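Local coordinates for pseudoalteromonas arctica PAMC 21717 (Pseudoalteromonas arctica, PDB 5YL7), which is a cold-active, calcium-binding serine protease of the subtilase family that cleaves peptide bonds, probably through a Ser-His-Asp triad, at residues G20-T25 against I328-A333; G120-A125 against V290-K295; N239-A244 against I309-T314. All coordinates share one frame; numbering follows the deposited sequence.

Interaction 1: G20-T25 against I328-A333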
loop_
_atom_site.group_PDB
_atom_site.type_symbol
_atom_site.label_atom_id
_atom_site.label_comp_id
_atom_site.label_asym_id
_atom_site.label_seq_id
_atom_site.Cartn_x
_atom_site.Cartn_y
_atom_site.Cartn_z
ATOM N N GLY A 20 4.997 16.182 2.253
ATOM C CA GLY A 20 5.831 15.074 1.889
ATOM C C GLY A 20 6.357 14.268 3.031
ATOM O O GLY A 20 6.244 14.575 4.204
ATOM N N LEU A 21 6.951 13.107 2.653
ATOM C CA LEU A 21 7.397 12.078 3.567
ATOM C C LEU A 21 8.803 12.251 4.134
ATOM O O LEU A 21 9.282 11.417 4.891
ATOM C CB LEU A 21 7.271 10.704 2.907
ATOM C CG LEU A 21 6.922 9.529 3.787
ATOM C CD1 LEU A 21 5.506 9.566 4.314
ATOM C CD2 LEU A 21 7.230 8.240 3.052
ATOM N N ASN A 22 9.527 13.299 3.690
ATOM C CA ASN A 22 10.882 13.595 4.150
ATOM C C ASN A 22 11.825 12.444 3.844
ATOM O O ASN A 22 12.617 12.061 4.698
ATOM C CB ASN A 22 10.889 13.973 5.653
ATOM C CG ASN A 22 12.092 14.782 6.049
ATOM O OD1 ASN A 22 12.677 15.499 5.212
ATOM N ND2 ASN A 22 12.474 14.653 7.307
ATOM N N LEU A 23 11.747 11.967 2.599
ATOM C CA LEU A 23 12.546 10.809 2.147
ATOM C C LEU A 23 14.018 11.110 1.812
ATOM O O LEU A 23 14.850 10.254 2.125
ATOM C CB LEU A 23 11.860 10.134 1.027
ATOM C CG LEU A 23 10.752 9.183 1.502
ATOM C CD1 LEU A 23 9.769 8.893 0.369
ATOM C CD2 LEU A 23 11.349 7.883 2.084
ATOM N N PRO A 24 14.363 12.239 1.158
ATOM C CA PRO A 24 15.781 12.328 0.738
ATOM C C PRO A 24 16.767 12.136 1.847
ATOM O O PRO A 24 17.790 11.372 1.624
ATOM C CB PRO A 24 15.800 13.746 0.125
ATOM C CG PRO A 24 14.447 13.901 -0.517
ATOM C CD PRO A 24 13.524 13.274 0.546
ATOM N N THR A 25 16.588 12.676 3.007
ATOM C CA THR A 25 17.466 12.468 4.085
ATOM C C THR A 25 17.465 11.049 4.608
ATOM O O THR A 25 18.456 10.425 4.997
ATOM C CB THR A 25 17.179 13.478 5.280
ATOM O OG1 THR A 25 17.518 14.744 4.716
ATOM C CG2 THR A 25 18.035 13.105 6.514
ATOM N N ILE A 328 2.280 13.354 10.663
ATOM C CA ILE A 328 2.640 12.821 9.338
ATOM C C ILE A 328 3.928 12.036 9.490
ATOM O O ILE A 328 4.907 12.502 10.083
ATOM C CB ILE A 328 2.807 13.939 8.318
ATOM C CG1 ILE A 328 1.498 14.720 8.150
ATOM C CG2 ILE A 328 3.347 13.427 6.956
ATOM C CD1 ILE A 328 1.626 16.035 7.438
ATOM N N VAL A 329 3.966 10.819 8.959
ATOM C CA VAL A 329 5.201 10.006 8.986
ATOM C C VAL A 329 6.386 10.790 8.403
ATOM O O VAL A 329 6.230 11.402 7.350
ATOM C CB VAL A 329 4.950 8.654 8.250
ATOM C CG1 VAL A 329 6.265 7.917 7.983
ATOM C CG2 VAL A 329 3.988 7.836 9.043
ATOM N N ASP A 330 7.467 10.710 9.163
ATOM C CA ASP A 330 8.699 11.407 8.785
ATOM C C ASP A 330 9.746 10.356 8.606
ATOM O O ASP A 330 10.232 9.776 9.538
ATOM C CB ASP A 330 9.051 12.419 9.900
ATOM C CG ASP A 330 10.339 13.118 9.701
ATOM O OD1 ASP A 330 11.197 12.684 8.898
ATOM O OD2 ASP A 330 10.575 14.172 10.404
ATOM N N ALA A 331 10.013 10.074 7.318
ATOM C CA ALA A 331 10.914 8.928 7.034
ATOM C C ALA A 331 12.270 9.120 7.682
ATOM O O ALA A 331 12.862 8.164 8.169
ATOM C CB ALA A 331 11.078 8.761 5.561
ATOM N N ALA A 332 12.809 10.309 7.565
ATOM C CA ALA A 332 14.177 10.563 8.136
ATOM C C ALA A 332 14.241 10.341 9.612
ATOM O O ALA A 332 15.147 9.653 10.142
ATOM C CB ALA A 332 14.648 11.936 7.778
ATOM N N ALA A 333 13.203 10.859 10.328
ATOM C CA ALA A 333 13.173 10.681 11.766
ATOM C C ALA A 333 12.968 9.246 12.196
ATOM O O ALA A 333 13.500 8.758 13.170
ATOM C CB ALA A 333 12.131 11.598 12.395
HETATM O O HOH W 1 7.250 13.855 6.647
#
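Asn-22 and Asp-330 meet at the N-cap of helix 331-338, the C-terminal helix of this subtilase fold, and tie it to the N-terminal segment. Followed outward, the Asn-22 side chain first brings CB within 3.5 Å of Asp-330 OD1. The chi1 of -158°, with CG anti to the backbone N, puts CG beside the same Asp-330 OD1, 3.6 Å away, and the two side chains point the same way. At the tip, ND2 donates to Asp-330 OD1 (2.8 Å) and also touches Ala-332 CB. The acceptor lies in the plane of the amide, whereas ND2 stands above the carboxylate plane, the two planes being 61° apart. Ala-333 N, the capping donor, reaches the same OD1 from the opposite face, so two N-H groups grip one oxygen.

The backbone adds a nearly straight bond from Ala-331 N to Leu-21 O (2.9 Å) and a weak one from Ala-332 N to Asn-22 O. On the apolar side Leu-23 CD2 packs on Ala-331 CB, and Leu-21 lies alongside Val-329; both leucines continue onto helix 280-297. At Gly-20, one water donates to Gly-20 O and to Val-329 O, at 2.7 Å from each.

Interaction 2: G120-A125 against V290-K295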
loop_
_atom_site.group_PDB
_atom_site.type_symbol
_atom_site.label_atom_id
_atom_site.label_comp_id
_atom_site.label_asym_id
_atom_site.label_seq_id
_atom_site.Cartn_x
_atom_site.Cartn_y
_atom_site.Cartn_z
ATOM N N GLY A 120 10.517 4.975 -5.838
ATOM C CA GLY A 120 9.758 4.254 -4.821
ATOM C C GLY A 120 10.260 4.630 -3.464
ATOM O O GLY A 120 11.401 5.057 -3.247
ATOM N N VAL A 121 9.431 4.465 -2.402
ATOM C CA VAL A 121 9.815 4.828 -1.046
ATOM C C VAL A 121 10.902 3.937 -0.531
ATOM O O VAL A 121 11.862 4.422 0.094
ATOM C CB VAL A 121 8.556 4.767 -0.149
ATOM C CG1 VAL A 121 8.930 4.970 1.301
ATOM C CG2 VAL A 121 7.541 5.817 -0.594
ATOM N N ALA A 122 10.743 2.633 -0.677
ATOM C CA ALA A 122 11.717 1.633 -0.235
ATOM C C ALA A 122 12.258 0.959 -1.467
ATOM O O ALA A 122 12.051 -0.221 -1.711
ATOM C CB ALA A 122 11.129 0.654 0.746
ATOM N N TYR A 123 13.054 1.718 -2.259
ATOM C CA TYR A 123 13.379 1.340 -3.614
ATOM C C TYR A 123 14.411 0.209 -3.721
ATOM O O TYR A 123 14.543 -0.348 -4.854
ATOM C CB TYR A 123 13.769 2.536 -4.455
ATOM C CG TYR A 123 14.918 3.346 -3.944
ATOM C CD1 TYR A 123 16.245 2.925 -4.117
ATOM C CD2 TYR A 123 14.739 4.539 -3.359
ATOM C CE1 TYR A 123 17.325 3.723 -3.740
ATOM C CE2 TYR A 123 15.782 5.336 -2.942
ATOM C CZ TYR A 123 17.058 4.916 -3.187
ATOM O OH TYR A 123 18.117 5.786 -2.856
ATOM N N ASN A 124 15.053 -0.162 -2.635
ATOM C CA ASN A 124 15.918 -1.392 -2.651
ATOM C C ASN A 124 15.284 -2.564 -1.939
ATOM O O ASN A 124 15.878 -3.606 -1.845
ATOM C CB ASN A 124 17.300 -1.071 -2.094
ATOM C CG ASN A 124 18.170 -0.322 -3.054
ATOM O OD1 ASN A 124 18.091 -0.464 -4.252
ATOM N ND2 ASN A 124 18.911 0.624 -2.500
ATOM N N ALA A 125 13.993 -2.412 -1.505
ATOM C CA ALA A 125 13.213 -3.551 -1.050
ATOM C C ALA A 125 12.742 -4.310 -2.251
ATOM O O ALA A 125 12.857 -3.894 -3.397
ATOM C CB ALA A 125 12.059 -3.084 -0.181
ATOM N N VAL A 290 8.187 3.160 4.593
ATOM C CA VAL A 290 8.971 3.537 5.774
ATOM C C VAL A 290 9.140 2.396 6.708
ATOM O O VAL A 290 10.245 2.265 7.307
ATOM C CB VAL A 290 8.435 4.840 6.417
ATOM C CG1 VAL A 290 9.266 5.216 7.636
ATOM C CG2 VAL A 290 8.458 5.980 5.414
ATOM N N ALA A 291 8.133 1.546 6.894
ATOM C CA ALA A 291 8.342 0.345 7.693
ATOM C C ALA A 291 9.487 -0.507 7.150
ATOM O O ALA A 291 10.280 -1.054 7.962
ATOM C CB ALA A 291 7.036 -0.462 7.738
ATOM N N ALA A 292 9.623 -0.629 5.852
ATOM C CA ALA A 292 10.747 -1.305 5.250
ATOM C C ALA A 292 12.035 -0.585 5.508
ATOM O O ALA A 292 13.076 -1.296 5.731
ATOM C CB ALA A 292 10.516 -1.559 3.753
ATOM N N LEU A 293 12.104 0.729 5.469
ATOM C CA LEU A 293 13.336 1.467 5.801
ATOM C C LEU A 293 13.710 1.142 7.215
ATOM O O LEU A 293 14.919 0.888 7.523
ATOM C CB LEU A 293 13.187 2.950 5.590
ATOM C CG LEU A 293 12.739 3.403 4.224
ATOM C CD1 LEU A 293 12.756 4.936 4.150
ATOM C CD2 LEU A 293 13.574 2.790 3.112
ATOM N N ILE A 294 12.792 1.203 8.139
ATOM C CA ILE A 294 13.015 0.857 9.531
ATOM C C ILE A 294 13.541 -0.498 9.639
ATOM O O ILE A 294 14.525 -0.740 10.450
ATOM C CB ILE A 294 11.686 1.025 10.367
ATOM C CG1 ILE A 294 11.319 2.465 10.492
ATOM C CG2 ILE A 294 11.816 0.340 11.694
ATOM C CD1 ILE A 294 9.837 2.674 10.886
ATOM N N LYS A 295 13.012 -1.507 8.977
ATOM C CA LYS A 295 13.459 -2.902 9.088
ATOM C C LYS A 295 14.865 -3.054 8.526
ATOM O O LYS A 295 15.587 -3.908 9.082
ATOM C CB LYS A 295 12.436 -3.813 8.390
ATOM C CG LYS A 295 12.656 -5.273 8.628
ATOM C CD LYS A 295 12.390 -5.654 10.063
ATOM C CE LYS A 295 12.365 -7.161 10.240
ATOM N NZ LYS A 295 12.149 -7.615 11.556
#
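Val-121 begins the contact of the loop before strand 126-131 with helix 280-297, an apolar meeting of valine, alanine and leucine side chains in the interior of the subtilase fold. Its CG1, anti to the backbone N (chi1 173°), comes to 3.8 Å from Val-290 N and, more loosely, to Val-290 CG2. The Val-121 carbonyl oxygen faces the branched end of Leu-293, with CD2 3.8 Å away; this oxygen also accepts a hydrogen bond from Trp-27 NE1.

Ala-122 is the next to touch, and its CB points at the helix. It rests against Ala-292 CB at 3.8 Å and also meets Leu-293 CD2, the same methyl that touches Val-121 O. The backbones come nearest here, the CA atoms of Ala-122 and Leu-293 being 6.3 Å apart.

A type I beta turn then runs from Ala-122 to Ala-125, closed by Ala-125 N donating to Ala-122 O. Through Tyr-123 and Asn-124 the chain leaves the helix, Tyr-123 making a T-shaped stack with Trp-27, before Ala-125 comes back to the same helix residue, its CB 4.5 Å from Ala-292 CB.

Interaction 3: N239-A244 against I309-T314. With CA (calcium ion), chain F.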
loop_
_atom_site.group_PDB
_atom_site.type_symbol
_atom_site.label_atom_id
_atom_site.label_comp_id
_atom_site.label_asym_id
_atom_site.label_seq_id
_atom_site.Cartn_x
_atom_site.Cartn_y
_atom_site.Cartn_z
ATOM N N ASN A 239 -8.590 5.275 16.132
ATOM C CA ASN A 239 -7.769 4.183 15.733
ATOM C C ASN A 239 -6.809 4.537 14.596
ATOM O O ASN A 239 -5.999 3.699 14.195
ATOM C CB ASN A 239 -8.563 2.934 15.388
ATOM C CG ASN A 239 -9.340 3.015 14.138
ATOM O OD1 ASN A 239 -9.011 3.843 13.238
ATOM N ND2 ASN A 239 -10.323 2.179 13.912
ATOM N N ILE A 240 -6.759 5.773 14.145
ATOM C CA ILE A 240 -5.692 6.177 13.166
ATOM C C ILE A 240 -4.430 6.245 13.978
ATOM O O ILE A 240 -4.358 6.885 15.068
ATOM C CB ILE A 240 -5.985 7.549 12.577
ATOM C CG1 ILE A 240 -7.338 7.542 11.766
ATOM C CG2 ILE A 240 -4.837 7.945 11.648
ATOM C CD1 ILE A 240 -7.451 6.679 10.627
ATOM N N ASP A 241 -3.371 5.605 13.440
ATOM C CA ASP A 241 -2.078 5.674 14.086
ATOM C C ASP A 241 -1.249 6.800 13.622
ATOM O O ASP A 241 -0.578 7.538 14.404
ATOM C CB ASP A 241 -1.343 4.352 13.836
ATOM C CG ASP A 241 -2.054 3.201 14.500
ATOM O OD1 ASP A 241 -2.221 3.265 15.781
ATOM O OD2 ASP A 241 -2.461 2.200 13.873
ATOM N N VAL A 242 -1.180 7.012 12.293
ATOM C CA VAL A 242 -0.362 8.036 11.608
ATOM C C VAL A 242 -1.069 8.475 10.346
ATOM O O VAL A 242 -2.005 7.812 9.892
ATOM C CB VAL A 242 1.044 7.503 11.236
ATOM C CG1 VAL A 242 1.829 7.041 12.471
ATOM C CG2 VAL A 242 0.944 6.370 10.224
ATOM N N ALA A 243 -0.592 9.582 9.776
ATOM C CA ALA A 243 -0.999 10.004 8.476
ATOM C C ALA A 243 0.143 9.998 7.506
ATOM O O ALA A 243 1.301 10.130 7.898
ATOM C CB ALA A 243 -1.608 11.389 8.541
ATOM N N ALA A 244 -0.191 9.979 6.221
ATOM C CA ALA A 244 0.826 10.078 5.151
ATOM C C ALA A 244 0.149 10.690 3.938
ATOM O O ALA A 244 -1.091 10.624 3.841
ATOM C CB ALA A 244 1.457 8.719 4.870
ATOM N N ILE A 309 7.892 3.084 16.408
ATOM C CA ILE A 309 8.807 4.006 15.755
ATOM C C ILE A 309 8.066 4.885 14.801
ATOM O O ILE A 309 8.238 6.133 14.805
ATOM C CB ILE A 309 9.976 3.231 15.040
ATOM C CG1 ILE A 309 10.898 2.619 16.065
ATOM C CG2 ILE A 309 10.746 4.178 14.136
ATOM C CD1 ILE A 309 11.805 1.523 15.523
ATOM N N LEU A 310 7.172 4.342 13.971
ATOM C CA LEU A 310 6.385 5.138 13.008
ATOM C C LEU A 310 5.597 6.184 13.761
ATOM O O LEU A 310 5.553 7.362 13.362
ATOM C CB LEU A 310 5.436 4.261 12.245
ATOM C CG LEU A 310 6.088 3.386 11.153
ATOM C CD1 LEU A 310 5.089 2.292 10.693
ATOM C CD2 LEU A 310 6.562 4.184 9.941
ATOM N N LYS A 311 4.890 5.805 14.830
ATOM C CA LYS A 311 3.994 6.695 15.577
ATOM C C LYS A 311 4.788 7.733 16.368
ATOM O O LYS A 311 4.325 8.865 16.513
ATOM C CB LYS A 311 3.113 5.925 16.513
ATOM C CG LYS A 311 2.074 5.049 15.775
ATOM C CD LYS A 311 1.129 4.275 16.728
ATOM C CE LYS A 311 0.222 5.240 17.394
ATOM N NZ LYS A 311 -0.943 4.500 17.985
ATOM N N SER A 312 5.942 7.348 16.883
ATOM C CA SER A 312 6.650 8.234 17.828
ATOM C C SER A 312 7.485 9.265 17.145
ATOM O O SER A 312 7.977 10.175 17.819
ATOM C CB SER A 312 7.496 7.403 18.787
ATOM O OG SER A 312 6.807 6.396 19.495
ATOM N N THR A 313 7.738 9.157 15.845
ATOM C CA THR A 313 8.623 10.039 15.093
ATOM C C THR A 313 7.936 10.902 14.074
ATOM O O THR A 313 8.575 11.515 13.244
ATOM C CB THR A 313 9.781 9.249 14.438
ATOM O OG1 THR A 313 9.213 8.359 13.466
ATOM C CG2 THR A 313 10.573 8.468 15.460
ATOM N N THR A 314 6.604 10.949 14.104
ATOM C CA THR A 314 5.876 11.744 13.130
ATOM C C THR A 314 6.158 13.277 13.374
ATOM O O THR A 314 6.553 13.682 14.491
ATOM C CB THR A 314 4.371 11.533 13.206
ATOM O OG1 THR A 314 3.935 11.786 14.556
ATOM C CG2 THR A 314 3.944 10.193 12.803
HETATM CA CA CA F . -2.704 0.547 15.611
HETATM O O HOH W 2 -4.963 1.463 15.345
HETATM O O HOH W 3 -4.279 2.627 16.799
HETATM O O HOH W 4 -2.986 0.998 17.932
HETATM O O HOH W 5 -4.484 -1.261 15.616
HETATM O O HOH W 6 -1.825 -1.583 16.649
#
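A calcium site beside the edge strand 242-245 adjoins helix 303-312, and Asp-241 belongs to both the site and the contact. Its carboxylate holds the metal with both oxygens, OD2 at 2.4 Å from the calcium and OD1 at a longer 2.8 Å. Val-218 O and Glu-307 complete the protein ligands, and five waters fill out the shell; one of them also donates to Asn-239 O.

Lys-311 reaches this carboxylate from the helix. Its chain bends at chi3 (70°), which turns CE in beside Asp-241, and the two side chains cross obliquely. CD lies 3.8 Å from Asp-241 CB, and NZ forms a salt bridge with OD1 at 2.8 Å. The ammonium meets OD1 on its anti side, 18° out of the carboxylate plane. OD1 is thus shared between calcium and lysine, while OD2 also accepts from Asn-220 N; calcium and the ammonium would probably stabilise the carboxylate as an anion. An alanine in place of Lys-311 would probably leave Asp-241 OD1 without its ammonium partner and open a gap beside Val-242 CG1, where the lysine CG had packed.

Next along the strand, Val-242 points toward the helix end. Its CG1 touches Lys-311 CA (3.8 Å) and CG, Leu-310 O and Thr-314 CG2. The methyl of Thr-314 approaches from just past the helix, while its OG1 is hydrogen-bonded to Thr-326. Taken together, the contact forms part of a calcium site that links the edge of the subtilase parallel sheet, through Asp-241 just ahead of Val-242, to helix 303-312, through Glu-307.

In the fold
Interaction 1 closes the longest loop, joining residues near the two chain ends, and the other two are nested within it, their segments alternating along the chain. The centres of interactions 1 and 2, and of 1 and 3, are about 12 Å apart, and those of 2 and 3 about 16 Å. Helix 280-297 is the shared element: Val-290 packs on Leu-21 and Ala-331 of interaction 1 and on Leu-310 of interaction 3, while Ile-294 meets Ile-309. Val-329 N probably bonds to Ala-243 O, linking interaction 1 to the edge strand of the seven-stranded parallel sheet. Together they bind the N-terminal segment and the C-terminal helices to the subtilase core.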